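Local coordinates for protein putative anti-sigma factor antagonist TM_1081 (Thermotoga maritima, PDB 3F43) that probably acts as an anti-anti-sigma factor of the STAS family, countering an anti-sigma factor and thereby releasing a sigma factor from inhibition, at residues L25-E30 with S60-I65; L31-A36 with D66-G71; K54-L59 with A88-N93. One frame throughout, in Å; residues are numbered along the deposited sequence. Where two conformers were deposited one is given.

Contact 1 of 3, residues L25-E30 with S60-I65; sequences LMPNKE and SDVESI
Pro27 and Val62 form the buried part of this contact between two loops of the STAS domain, each of which leaves a sheet strand and leads to a helix. The CG corner of the proline ring lies 3.8 Å from Val62 CG2, and the two side chains cross obliquely. Val62 CG2, anti to the carbonyl carbon of its own residue, lies against Pro27 CG and the carbonyl oxygen of Lys29.

Glu30 starts away from the other loop, but its chain bends at chi2 (41°) and brings the carboxylate back. Ser64 N donates to Glu30 OE1 over 3.1 Å, meeting the syn side 20° out of the carboxylate plane. The close approach of Glu30 OE2 to Ser64 O is doubtful in the model and carries no weight.

The solvent side is looser and partly bridged by water. One water donates to Pro27 O at 2.6 Å and accepts from Asp61 N; a second donates to Glu30 OE1 and accepts from Glu63 N at 2.7 Å. Asp61 CB rests 3.6 Å from Pro27 O, whereas the exposed Asn28 and Lys29 side chains start away from the other loop and pair with each other, NZ to OD1.

Pro27 also packs on Leu57 of strand 54-58. Leu25 reaches Phe39 and Trp42 of helix 36-48, while Ile65 reaches Val96 and Val99 of helix 94-102.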
ATOM      1  N   LEU A  25       0.466   2.286 -19.415  1.00 19.69           N
ATOM      2  CA  LEU A  25       0.881   3.443 -18.637  1.00 21.54           C
ATOM      3  C   LEU A  25       2.396   3.491 -18.574  1.00 20.28           C
ATOM      4  O   LEU A  25       3.042   2.516 -18.169  1.00 22.26           O
ATOM      5  CB  LEU A  25       0.341   3.362 -17.199  1.00 22.15           C
ATOM      6  CG  LEU A  25      -1.176   3.244 -17.035  1.00 22.99           C
ATOM      7  CD1 LEU A  25      -1.551   2.929 -15.550  1.00 23.76           C
ATOM      8  CD2 LEU A  25      -1.902   4.460 -17.626  1.00 22.09           C
HETATM    9  N   MSE A  26       2.957   4.633 -18.932  1.00 20.30           N
HETATM   10  CA  MSE A  26       4.406   4.806 -18.968  1.00 20.70           C
HETATM   11  C   MSE A  26       4.872   6.051 -18.201  1.00 20.34           C
HETATM   12  O   MSE A  26       5.391   6.996 -18.799  1.00 20.81           O
HETATM   13  CB  MSE A  26       4.889   4.861 -20.396  1.00 22.77           C
HETATM   14  CG  MSE A  26       4.588   3.576 -21.209  1.00 23.94           C
HETATM   15 SE   MSE A  26       4.765   3.713 -23.108  0.75 20.99          SE
HETATM   16  CE  MSE A  26       3.135   4.708 -23.453  1.00 25.02           C
ATOM     17  N   PRO A  27       4.706   6.034 -16.857  1.00 21.74           N
ATOM     18  CA  PRO A  27       5.187   7.201 -16.077  1.00 21.76           C
ATOM     19  C   PRO A  27       6.657   7.429 -16.326  1.00 25.70           C
ATOM     20  O   PRO A  27       7.450   6.489 -16.364  1.00 23.10           O
ATOM     21  CB  PRO A  27       4.911   6.815 -14.620  1.00 22.09           C
ATOM     22  CG  PRO A  27       4.753   5.315 -14.649  1.00 23.19           C
ATOM     23  CD  PRO A  27       4.120   5.002 -15.994  1.00 22.52           C
ATOM     24  N   ASN A  28       7.025   8.683 -16.533  1.00 24.97           N
ATOM     25  CA  ASN A  28       8.393   8.994 -16.955  1.00 27.21           C
ATOM     26  C   ASN A  28       9.233   9.577 -15.829  1.00 30.15           C
ATOM     27  O   ASN A  28      10.390   9.946 -16.042  1.00 30.93           O
ATOM     28  CB  ASN A  28       8.411   9.906 -18.186  1.00 27.73           C
ATOM     29  CG  ASN A  28       7.688  11.198 -17.979  1.00 30.30           C
ATOM     30  OD1 ASN A  28       7.340  11.560 -16.861  1.00 36.03           O
ATOM     31  ND2 ASN A  28       7.420  11.905 -19.082  1.00 37.24           N
ATOM     32  N   LYS A  29       8.618   9.654 -14.663  1.00 34.66           N
ATOM     33  CA  LYS A  29       9.205  10.122 -13.444  1.00 40.42           C
ATOM     34  C   LYS A  29       8.802   9.225 -12.270  1.00 38.69           C
ATOM     35  O   LYS A  29       7.925   8.357 -12.342  1.00 38.97           O
ATOM     36  CB  LYS A  29       8.712  11.552 -13.151  1.00 41.19           C
ATOM     37  CG  LYS A  29       9.200  12.600 -14.125  1.00 46.29           C
ATOM     38  CD  LYS A  29       8.634  13.991 -13.792  1.00 47.46           C
ATOM     39  CE  LYS A  29       7.219  14.183 -14.338  1.00 58.07           C
ATOM     40  NZ  LYS A  29       7.205  14.322 -15.832  1.00 57.25           N
ATOM     41  N   GLU A  30       9.454   9.488 -11.166  1.00 40.28           N
ATOM     42  CA  GLU A  30       9.260   8.770  -9.950  1.00 39.78           C
ATOM     43  C   GLU A  30       7.780   8.706  -9.544  1.00 36.28           C
ATOM     44  O   GLU A  30       7.065   9.684  -9.665  1.00 41.11           O
ATOM     45  CB  GLU A  30      10.077   9.489  -8.859  1.00 41.67           C
ATOM     46  CG  GLU A  30      10.257   8.705  -7.619  1.00 49.39           C
ATOM     47  CD  GLU A  30      10.539   7.291  -7.942  1.00 55.84           C
ATOM     48  OE1 GLU A  30      11.675   7.015  -8.402  1.00 61.95           O
ATOM     49  OE2 GLU A  30       9.593   6.483  -7.792  1.00 44.28           O
ATOM     50  N   SER A  60       9.842   1.215 -16.547  1.00 20.60           N
ATOM     51  CA  SER A  60      11.157   1.465 -17.079  1.00 20.80           C
ATOM     52  C   SER A  60      11.824   2.735 -16.555  1.00 20.34           C
ATOM     53  O   SER A  60      13.040   2.742 -16.332  1.00 21.07           O
ATOM     54  CB  SER A  60      11.072   1.562 -18.622  1.00 21.73           C
ATOM     55  OG  SER A  60      10.456   0.405 -19.160  1.00 22.81           O
ATOM     56  N   ASP A  61      11.014   3.787 -16.352  1.00 19.74           N
ATOM     57  CA  ASP A  61      11.555   5.098 -15.979  1.00 20.36           C
ATOM     58  C   ASP A  61      11.249   5.438 -14.520  1.00 22.64           C
ATOM     59  O   ASP A  61      11.473   6.567 -14.110  1.00 28.20           O
ATOM     60  CB  ASP A  61      10.980   6.167 -16.894  1.00 20.14           C
ATOM     61  CG  ASP A  61      11.386   5.965 -18.310  1.00 21.39           C
ATOM     62  OD1 ASP A  61      12.575   5.797 -18.557  1.00 20.30           O
ATOM     63  OD2 ASP A  61      10.502   5.947 -19.186  1.00 31.85           O
ATOM     64  N   VAL A  62      10.787   4.460 -13.754  1.00 20.67           N
ATOM     65  CA  VAL A  62      10.511   4.643 -12.338  1.00 23.94           C
ATOM     66  C   VAL A  62      11.714   4.132 -11.525  1.00 24.59           C
ATOM     67  O   VAL A  62      11.959   2.940 -11.488  1.00 26.33           O
ATOM     68  CB  VAL A  62       9.195   3.952 -11.964  1.00 22.76           C
ATOM     69  CG1 VAL A  62       8.963   4.078 -10.413  1.00 25.22           C
ATOM     70  CG2 VAL A  62       7.990   4.582 -12.735  1.00 23.89           C
ATOM     71  N   GLU A  63      12.485   5.028 -10.897  1.00 26.58           N
ATOM     72  CA  GLU A  63      13.750   4.674 -10.233  1.00 27.39           C
ATOM     73  C   GLU A  63      13.594   3.822  -8.975  1.00 24.81           C
ATOM     74  O   GLU A  63      14.380   2.907  -8.721  1.00 25.01           O
ATOM     75  CB  GLU A  63      14.574   5.930  -9.923  1.00 28.51           C
ATOM     76  CG  GLU A  63      15.984   5.680  -9.321  1.00 36.42           C
ATOM     77  CD  GLU A  63      16.784   4.569 -10.032  1.00 53.79           C
ATOM     78  OE1 GLU A  63      16.813   4.555 -11.290  1.00 53.37           O
ATOM     79  OE2 GLU A  63      17.379   3.714  -9.321  1.00 58.02           O
ATOM     80  N   SER A  64      12.525   4.077  -8.234  1.00 26.69           N
ATOM     81  CA  SER A  64      12.241   3.363  -7.002  1.00 27.34           C
ATOM     82  C   SER A  64      10.755   3.533  -6.712  1.00 25.35           C
ATOM     83  O   SER A  64      10.103   4.415  -7.265  1.00 25.58           O
ATOM     84  CB  SER A  64      13.046   3.936  -5.833  1.00 26.93           C
ATOM     85  OG  SER A  64      12.584   5.231  -5.513  1.00 32.78           O
ATOM     86  N   ILE A  65      10.223   2.658  -5.875  1.00 26.57           N
ATOM     87  CA  ILE A  65       8.872   2.827  -5.357  1.00 25.83           C
ATOM     88  C   ILE A  65       8.919   2.827  -3.841  1.00 23.85           C
ATOM     89  O   ILE A  65       9.831   2.261  -3.224  1.00 26.26           O
ATOM     90  CB  ILE A  65       7.873   1.750  -5.841  1.00 26.40           C
ATOM     91  CG1 ILE A  65       8.414   0.356  -5.529  1.00 27.88           C
ATOM     92  CG2 ILE A  65       7.541   1.948  -7.386  1.00 26.73           C
ATOM     93  CD1 ILE A  65       7.380  -0.806  -5.719  1.00 26.60           C
TER
HETATM   94  O   HOH W   1       8.093   3.975 -16.691  1.00 20.40           O
HETATM   95  O   HOH W   2      12.083   7.711 -11.064  1.00 45.82           O

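Contact 2 of 3, residues L31-A36 with D66-G71; sequences LNIENA and DSFSLG
Ile33 lies across one face of the Phe68 ring, where the turn leading into helix 36-48 meets the N-terminal end of helix 67-83. This helix start is closed by a capping box between Asp66 and Ser69, and it carries Ser67, inferred from related proteins to be the phosphorylated serine and unmodified here; in STAS proteins of the SpoIIAA type the regulatory serine lies at such a position.

The isoleucine is extended, with CG1 anti to its backbone N (chi1 -175°). CG1 stands 3.8 Å from the ring centroid of Phe68 and only 6° off the ring normal, a CH-pi contact over the centre of the face. CD1 continues over the same face and lies near CE1 and CZ. Ala36 CB adds to the packing at 3.9 Å from Phe68 CB. Across the dimer, Phe68 packs on Ile108 of the second subunit.

Asp66 runs at about a right angle to Ile33 and divides its carboxylate between the two segments. OD2 takes Ile33 N at 2.9 Å on the syn side, while OD1 caps the helix by accepting from Ser69 N and, weakly, from Phe68 N. With these bonds on both oxygens, rotation of the carboxylate should be restricted, and the helix N terminus would probably favour its negative charge. In the turn before helix 36-48, Asn32 OD1 accepts from Glu34 N, an Asx turn.

Ser69 OG completes the box by accepting from Asp66 N at 2.9 Å, and its own proton goes to Leu31 O: that bond is 2.7 Å long, with OG 48° above the carbonyl plane.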
ATOM      1  N   LEU A  31       7.336   7.523  -9.119  0.50 33.81           N
ATOM      2  CA  LEU A  31       6.023   7.344  -8.499  0.50 31.97           C
ATOM      3  C   LEU A  31       6.262   7.086  -7.032  0.50 31.66           C
ATOM      4  O   LEU A  31       6.887   6.074  -6.666  0.50 34.06           O
ATOM      5  CB  LEU A  31       5.295   6.144  -9.087  0.50 32.22           C
ATOM      6  CG  LEU A  31       4.791   6.314 -10.501  0.50 30.87           C
ATOM      7  CD1 LEU A  31       4.076   5.025 -10.883  0.50 30.47           C
ATOM      8  CD2 LEU A  31       3.899   7.555 -10.581  0.50 26.26           C
ATOM      9  N   ASN A  32       5.807   8.015  -6.200  1.00 26.61           N
ATOM     10  CA  ASN A  32       6.132   8.012  -4.756  1.00 26.61           C
ATOM     11  C   ASN A  32       5.106   8.850  -4.007  1.00 24.31           C
ATOM     12  O   ASN A  32       4.128   9.269  -4.622  1.00 22.21           O
ATOM     13  CB  ASN A  32       7.568   8.490  -4.522  1.00 26.97           C
ATOM     14  CG  ASN A  32       7.802   9.943  -5.001  1.00 31.79           C
ATOM     15  OD1 ASN A  32       6.868  10.758  -5.066  1.00 30.38           O
ATOM     16  ND2 ASN A  32       9.064  10.277  -5.328  1.00 37.35           N
ATOM     17  N   ILE A  33       5.314   9.076  -2.721  1.00 20.36           N
ATOM     18  CA  ILE A  33       4.399   9.814  -1.854  1.00 21.14           C
ATOM     19  C   ILE A  33       3.954  11.156  -2.448  1.00 21.66           C
ATOM     20  O   ILE A  33       2.805  11.546  -2.282  1.00 21.23           O
ATOM     21  CB  ILE A  33       4.985   9.998  -0.424  1.00 18.73           C
ATOM     22  CG1 ILE A  33       3.986  10.649   0.524  1.00 21.61           C
ATOM     23  CG2 ILE A  33       6.352  10.743  -0.431  1.00 21.25           C
ATOM     24  CD1 ILE A  33       4.393  10.581   1.987  1.00 21.12           C
ATOM     25  N   GLU A  34       4.835  11.858  -3.140  1.00 22.50           N
ATOM     26  CA  GLU A  34       4.463  13.167  -3.666  1.00 21.92           C
ATOM     27  C   GLU A  34       3.392  13.141  -4.768  1.00 23.05           C
ATOM     28  O   GLU A  34       2.523  14.078  -4.797  1.00 21.60           O
ATOM     29  CB  GLU A  34       5.700  13.918  -4.159  1.00 20.47           C
ATOM     30  CG  GLU A  34       6.586  14.416  -3.028  1.00 26.92           C
ATOM     31  CD  GLU A  34       7.774  15.276  -3.475  1.00 30.03           C
ATOM     32  OE1 GLU A  34       8.454  14.904  -4.461  1.00 44.55           O
ATOM     33  OE2 GLU A  34       8.039  16.302  -2.803  1.00 48.08           O
ATOM     34  N   ASN A  35       3.437  12.125  -5.628  1.00 19.26           N
ATOM     35  CA  ASN A  35       2.504  11.989  -6.763  1.00 20.22           C
ATOM     36  C   ASN A  35       1.544  10.811  -6.737  1.00 18.88           C
ATOM     37  O   ASN A  35       0.735  10.618  -7.656  1.00 21.41           O
ATOM     38  CB  ASN A  35       3.216  12.141  -8.111  1.00 21.14           C
ATOM     39  CG  ASN A  35       4.115  11.008  -8.417  1.00 27.21           C
ATOM     40  OD1 ASN A  35       4.292  10.110  -7.587  1.00 29.33           O
ATOM     41  ND2 ASN A  35       4.700  11.022  -9.632  1.00 29.91           N
ATOM     42  N   ALA A  36       1.624   9.977  -5.691  1.00 20.28           N
ATOM     43  CA  ALA A  36       0.868   8.742  -5.684  1.00 20.41           C
ATOM     44  C   ALA A  36      -0.633   8.950  -5.789  1.00 19.51           C
ATOM     45  O   ALA A  36      -1.269   8.330  -6.607  1.00 23.18           O
ATOM     46  CB  ALA A  36       1.213   7.876  -4.457  1.00 22.05           C
ATOM     47  N   ASP A  66       7.924   3.473  -3.263  1.00 21.00           N
ATOM     48  CA  ASP A  66       7.773   3.581  -1.816  1.00 21.62           C
ATOM     49  C   ASP A  66       6.433   2.995  -1.392  1.00 19.01           C
ATOM     50  O   ASP A  66       5.690   2.423  -2.226  1.00 21.74           O
ATOM     51  CB  ASP A  66       8.059   5.029  -1.331  1.00 21.39           C
ATOM     52  CG  ASP A  66       6.948   6.063  -1.661  1.00 20.07           C
ATOM     53  OD1 ASP A  66       5.843   5.669  -2.076  1.00 19.18           O
ATOM     54  OD2 ASP A  66       7.245   7.291  -1.438  1.00 22.06           O
ATOM     55  N   SER A  67       6.089   3.123  -0.104  1.00 20.20           N
ATOM     56  CA  SER A  67       4.881   2.494   0.405  1.00 19.93           C
ATOM     57  C   SER A  67       3.634   3.082  -0.231  1.00 19.58           C
ATOM     58  O   SER A  67       2.640   2.380  -0.421  1.00 20.08           O
ATOM     59  CB  SER A  67       4.805   2.594   1.928  1.00 20.01           C
ATOM     60  OG  SER A  67       4.657   3.931   2.370  1.00 20.17           O
ATOM     61  N   PHE A  68       3.686   4.372  -0.566  1.00 19.28           N
ATOM     62  CA  PHE A  68       2.559   5.029  -1.220  1.00 21.50           C
ATOM     63  C   PHE A  68       2.372   4.586  -2.638  1.00 22.99           C
ATOM     64  O   PHE A  68       1.225   4.298  -3.048  1.00 26.04           O
ATOM     65  CB  PHE A  68       2.683   6.575  -1.132  1.00 21.13           C
ATOM     66  CG  PHE A  68       2.220   7.143   0.168  1.00 22.08           C
ATOM     67  CD1 PHE A  68       2.869   6.838   1.351  1.00 24.79           C
ATOM     68  CD2 PHE A  68       1.147   8.004   0.206  1.00 24.04           C
ATOM     69  CE1 PHE A  68       2.418   7.345   2.549  1.00 26.23           C
ATOM     70  CE2 PHE A  68       0.719   8.544   1.395  1.00 21.72           C
ATOM     71  CZ  PHE A  68       1.345   8.215   2.573  1.00 21.54           C
ATOM     72  N   SER A  69       3.446   4.423  -3.394  1.00 23.26           N
ATOM     73  CA  SER A  69       3.268   3.928  -4.774  1.00 28.70           C
ATOM     74  C   SER A  69       2.844   2.448  -4.739  1.00 27.45           C
ATOM     75  O   SER A  69       2.029   1.990  -5.564  1.00 26.84           O
ATOM     76  CB  SER A  69       4.459   4.218  -5.698  1.00 37.90           C
ATOM     77  OG  SER A  69       5.729   4.245  -5.062  1.00 26.09           O
ATOM     78  N   LEU A  70       3.301   1.704  -3.740  1.00 24.96           N
ATOM     79  CA  LEU A  70       2.814   0.337  -3.579  1.00 26.64           C
ATOM     80  C   LEU A  70       1.321   0.322  -3.275  1.00 24.12           C
ATOM     81  O   LEU A  70       0.573  -0.510  -3.798  1.00 24.77           O
ATOM     82  CB  LEU A  70       3.518  -0.412  -2.452  1.00 29.04           C
ATOM     83  CG  LEU A  70       4.781  -1.142  -2.792  1.00 34.53           C
ATOM     84  CD1 LEU A  70       5.417  -1.666  -1.475  1.00 35.33           C
ATOM     85  CD2 LEU A  70       4.487  -2.284  -3.801  1.00 28.99           C
ATOM     86  N   GLY A  71       0.852   1.227  -2.420  1.00 24.44           N
ATOM     87  CA  GLY A  71      -0.565   1.300  -2.115  1.00 25.62           C
ATOM     88  C   GLY A  71      -1.406   1.569  -3.360  1.00 25.34           C
ATOM     89  O   GLY A  71      -2.485   0.984  -3.538  1.00 25.04           O
TER

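Contact 3 of 3, residues K54-L59 with A88-N93; sequences KIFLVL and ALVSPN
Strands 54-58 and 86-90 are the parallel neighbours of a beta-alpha-beta unit whose connecting helix is 67-83, at the middle of the STAS domain sheet. The axes of segments 54-58 and 88-90 approach to 4.7 Å at an angle of 29°. Phe56 bridges to Ala88, Leu57 to Leu89 and Val58 to Val90.

Four backbone hydrogen bonds join the pair: Ala88 N to Ile55 O, Leu57 N to Ala88 O, Val90 N to Leu57 O and Leu59 N to Val90 O. The bond from Leu59 N to Val90 O, 2.7 Å long, carries the pairing just past the end of strand 54-58.

On one face Leu57 and Leu89 lie side by side and point the same way, their CD2 methyls 4.0 Å apart. Leu59 CD1 extends this apolar row, reaching Leu89 CB and, at 4.2 Å, Pro92 CB. The other face holds Phe56, Val58, Ala88 and Val90. There Val90 CG2 sits 4.0 Å from Phe56 CB, while Val58 CG2 meets Val90 CB at the same distance. Helix 115-123 packs on this face through Ile115 and Met119.

Beyond the strands a water spans the gap, donating to Leu59 O at 2.7 Å and accepting from Asn93 N. Asn93 is the N-cap of helix 94-102, its OD1 taking Val96 N, and its ND2 binds Glu63 O. The buried strand amides and carbonyls in these bonds thus satisfy one another, leaving apolar side chains to both faces, with the Phe56 ring on one of them, and polar bridging begins where the sheet ends.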
ATOM      1  N   LYS A  54      -7.921  -3.530 -18.550  1.00 24.22           N
ATOM      2  CA  LYS A  54      -6.693  -4.201 -18.963  1.00 21.55           C
ATOM      3  C   LYS A  54      -5.594  -3.137 -18.986  1.00 23.32           C
ATOM      4  O   LYS A  54      -5.638  -2.214 -19.818  1.00 22.79           O
ATOM      5  CB  LYS A  54      -6.826  -4.865 -20.328  1.00 23.05           C
ATOM      6  CG  LYS A  54      -7.867  -5.975 -20.426  1.00 24.33           C
ATOM      7  CD  LYS A  54      -8.013  -6.481 -21.878  1.00 25.32           C
ATOM      8  N   ILE A  55      -4.646  -3.247 -18.060  1.00 21.51           N
ATOM      9  CA  ILE A  55      -3.634  -2.212 -17.831  1.00 21.82           C
ATOM     10  C   ILE A  55      -2.265  -2.813 -17.635  1.00 22.84           C
ATOM     11  O   ILE A  55      -2.100  -3.796 -16.922  1.00 22.25           O
ATOM     12  CB  ILE A  55      -3.978  -1.333 -16.567  1.00 23.64           C
ATOM     13  CG1 ILE A  55      -5.346  -0.650 -16.791  1.00 25.29           C
ATOM     14  CG2 ILE A  55      -2.871  -0.332 -16.226  1.00 24.38           C
ATOM     15  CD1 ILE A  55      -5.692   0.399 -15.737  1.00 26.44           C
ATOM     16  N   PHE A  56      -1.285  -2.222 -18.321  1.00 19.74           N
ATOM     17  CA  PHE A  56       0.122  -2.495 -18.091  1.00 22.40           C
ATOM     18  C   PHE A  56       0.685  -1.254 -17.390  1.00 21.95           C
ATOM     19  O   PHE A  56       0.573  -0.142 -17.925  1.00 23.47           O
ATOM     20  CB  PHE A  56       0.932  -2.669 -19.369  1.00 23.18           C
ATOM     21  CG  PHE A  56       0.544  -3.821 -20.249  1.00 21.88           C
ATOM     22  CD1 PHE A  56      -0.318  -4.844 -19.843  1.00 21.95           C
ATOM     23  CD2 PHE A  56       1.089  -3.890 -21.545  1.00 26.71           C
ATOM     24  CE1 PHE A  56      -0.648  -5.889 -20.703  1.00 25.40           C
ATOM     25  CE2 PHE A  56       0.773  -4.926 -22.387  1.00 26.89           C
ATOM     26  CZ  PHE A  56      -0.097  -5.946 -21.958  1.00 22.88           C
ATOM     27  N   LEU A  57       1.340  -1.431 -16.248  1.00 21.72           N
ATOM     28  CA  LEU A  57       2.044  -0.342 -15.623  1.00 21.51           C
ATOM     29  C   LEU A  57       3.534  -0.577 -15.914  1.00 22.48           C
ATOM     30  O   LEU A  57       4.201  -1.448 -15.332  1.00 20.71           O
ATOM     31  CB  LEU A  57       1.734  -0.231 -14.126  1.00 22.23           C
ATOM     32  CG  LEU A  57       2.597   0.763 -13.338  1.00 21.94           C
ATOM     33  CD1 LEU A  57       2.429   2.189 -13.932  1.00 24.24           C
ATOM     34  CD2 LEU A  57       2.193   0.706 -11.871  1.00 23.72           C
ATOM     35  N   VAL A  58       4.033   0.202 -16.864  1.00 20.45           N
ATOM     36  CA  VAL A  58       5.398   0.108 -17.338  1.00 18.73           C
ATOM     37  C   VAL A  58       6.282   0.955 -16.408  1.00 20.91           C
ATOM     38  O   VAL A  58       6.033   2.154 -16.216  1.00 21.21           O
ATOM     39  CB  VAL A  58       5.504   0.571 -18.794  1.00 19.41           C
ATOM     40  CG1 VAL A  58       7.003   0.542 -19.254  1.00 21.88           C
ATOM     41  CG2 VAL A  58       4.636  -0.324 -19.723  1.00 21.61           C
ATOM     42  N   LEU A  59       7.287   0.307 -15.846  1.00 21.71           N
ATOM     43  CA  LEU A  59       8.139   0.876 -14.802  1.00 22.04           C
ATOM     44  C   LEU A  59       9.580   1.217 -15.236  1.00 20.17           C
ATOM     45  O   LEU A  59      10.445   1.500 -14.427  1.00 19.46           O
ATOM     46  CB  LEU A  59       8.132  -0.088 -13.593  1.00 23.68           C
ATOM     47  CG  LEU A  59       6.774  -0.307 -12.946  1.00 26.19           C
ATOM     48  CD1 LEU A  59       6.814  -1.438 -11.901  1.00 26.86           C
ATOM     49  CD2 LEU A  59       6.352   0.978 -12.292  1.00 23.12           C
ATOM     50  N   ALA A  88      -0.731  -6.025 -15.294  1.00 22.67           N
ATOM     51  CA  ALA A  88       0.657  -6.446 -15.233  1.00 20.68           C
ATOM     52  C   ALA A  88       1.595  -5.304 -14.985  1.00 21.45           C
ATOM     53  O   ALA A  88       1.341  -4.192 -15.432  1.00 22.81           O
ATOM     54  CB  ALA A  88       1.107  -7.149 -16.528  1.00 22.88           C
ATOM     55  N   LEU A  89       2.651  -5.606 -14.220  1.00 22.77           N
ATOM     56  CA  LEU A  89       3.769  -4.695 -14.039  1.00 22.51           C
ATOM     57  C   LEU A  89       4.799  -5.073 -15.090  1.00 23.19           C
ATOM     58  O   LEU A  89       5.028  -6.248 -15.342  1.00 24.22           O
ATOM     59  CB  LEU A  89       4.363  -4.795 -12.629  1.00 23.04           C
ATOM     60  CG  LEU A  89       3.364  -4.611 -11.491  1.00 23.25           C
ATOM     61  CD1 LEU A  89       4.029  -4.729 -10.120  1.00 25.20           C
ATOM     62  CD2 LEU A  89       2.614  -3.289 -11.620  1.00 22.79           C
ATOM     63  N   VAL A  90       5.419  -4.077 -15.724  1.00 22.02           N
ATOM     64  CA  VAL A  90       6.347  -4.301 -16.824  1.00 22.47           C
ATOM     65  C   VAL A  90       7.638  -3.548 -16.586  1.00 21.63           C
ATOM     66  O   VAL A  90       7.626  -2.357 -16.225  1.00 22.38           O
ATOM     67  CB  VAL A  90       5.730  -3.882 -18.196  1.00 20.56           C
ATOM     68  CG1 VAL A  90       6.629  -4.285 -19.337  1.00 19.17           C
ATOM     69  CG2 VAL A  90       4.350  -4.552 -18.373  1.00 21.71           C
ATOM     70  N   SER A  91       8.749  -4.236 -16.785  1.00 20.75           N
ATOM     71  CA  SER A  91      10.089  -3.635 -16.685  1.00 20.99           C
ATOM     72  C   SER A  91      10.493  -2.964 -15.356  1.00 22.70           C
ATOM     73  O   SER A  91      11.145  -1.921 -15.362  1.00 22.41           O
ATOM     74  CB  SER A  91      10.294  -2.649 -17.869  1.00 22.48           C
ATOM     75  OG  SER A  91       9.838  -3.205 -19.073  1.00 23.04           O
ATOM     76  N   PRO A  92      10.202  -3.610 -14.195  1.00 21.58           N
ATOM     77  CA  PRO A  92      10.738  -3.048 -12.961  1.00 22.69           C
ATOM     78  C   PRO A  92      12.251  -3.147 -12.962  1.00 22.52           C
ATOM     79  O   PRO A  92      12.827  -4.171 -13.365  1.00 23.39           O
ATOM     80  CB  PRO A  92      10.133  -3.965 -11.875  1.00 23.57           C
ATOM     81  CG  PRO A  92      10.001  -5.273 -12.562  1.00 22.19           C
ATOM     82  CD  PRO A  92       9.507  -4.891 -13.953  1.00 23.81           C
ATOM     83  N   ASN A  93      12.907  -2.091 -12.506  1.00 24.50           N
ATOM     84  CA  ASN A  93      14.353  -2.126 -12.338  1.00 24.35           C
ATOM     85  C   ASN A  93      14.713  -2.974 -11.109  1.00 23.03           C
ATOM     86  O   ASN A  93      13.833  -3.566 -10.470  1.00 23.67           O
ATOM     87  CB  ASN A  93      14.939  -0.710 -12.305  1.00 27.36           C
ATOM     88  CG  ASN A  93      14.688   0.019 -11.011  1.00 27.24           C
ATOM     89  OD1 ASN A  93      14.268  -0.580 -10.026  1.00 30.04           O
ATOM     90  ND2 ASN A  93      14.977   1.311 -10.995  1.00 30.13           N
TER
HETATM   91  O   HOH W   3      11.456   0.355 -12.183  1.00 21.21           O

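Overall arrangement
From the N terminus, the chain leaves strand 22-25 through 25-30 and 31-36, then passes through helix 36-48 into strand 54-58. Contact 1 closes this first excursion when 60-65 returns beside 25-30; contact 2 closes a similar one a few residues later, where 66-71 enters helix 67-83. Contact 3 closes the next, as strand 86-90 pairs with 54-58. No contact nests within another: all three cross, their segments alternating along the chain. Contact 1 touches both others, through Glu30 O with Asn35 ND2 and Leu25 O with Val58 N, whereas contacts 2 and 3 do not touch. Together they tie the central sheet to the loops and helix starts at one end of the fold.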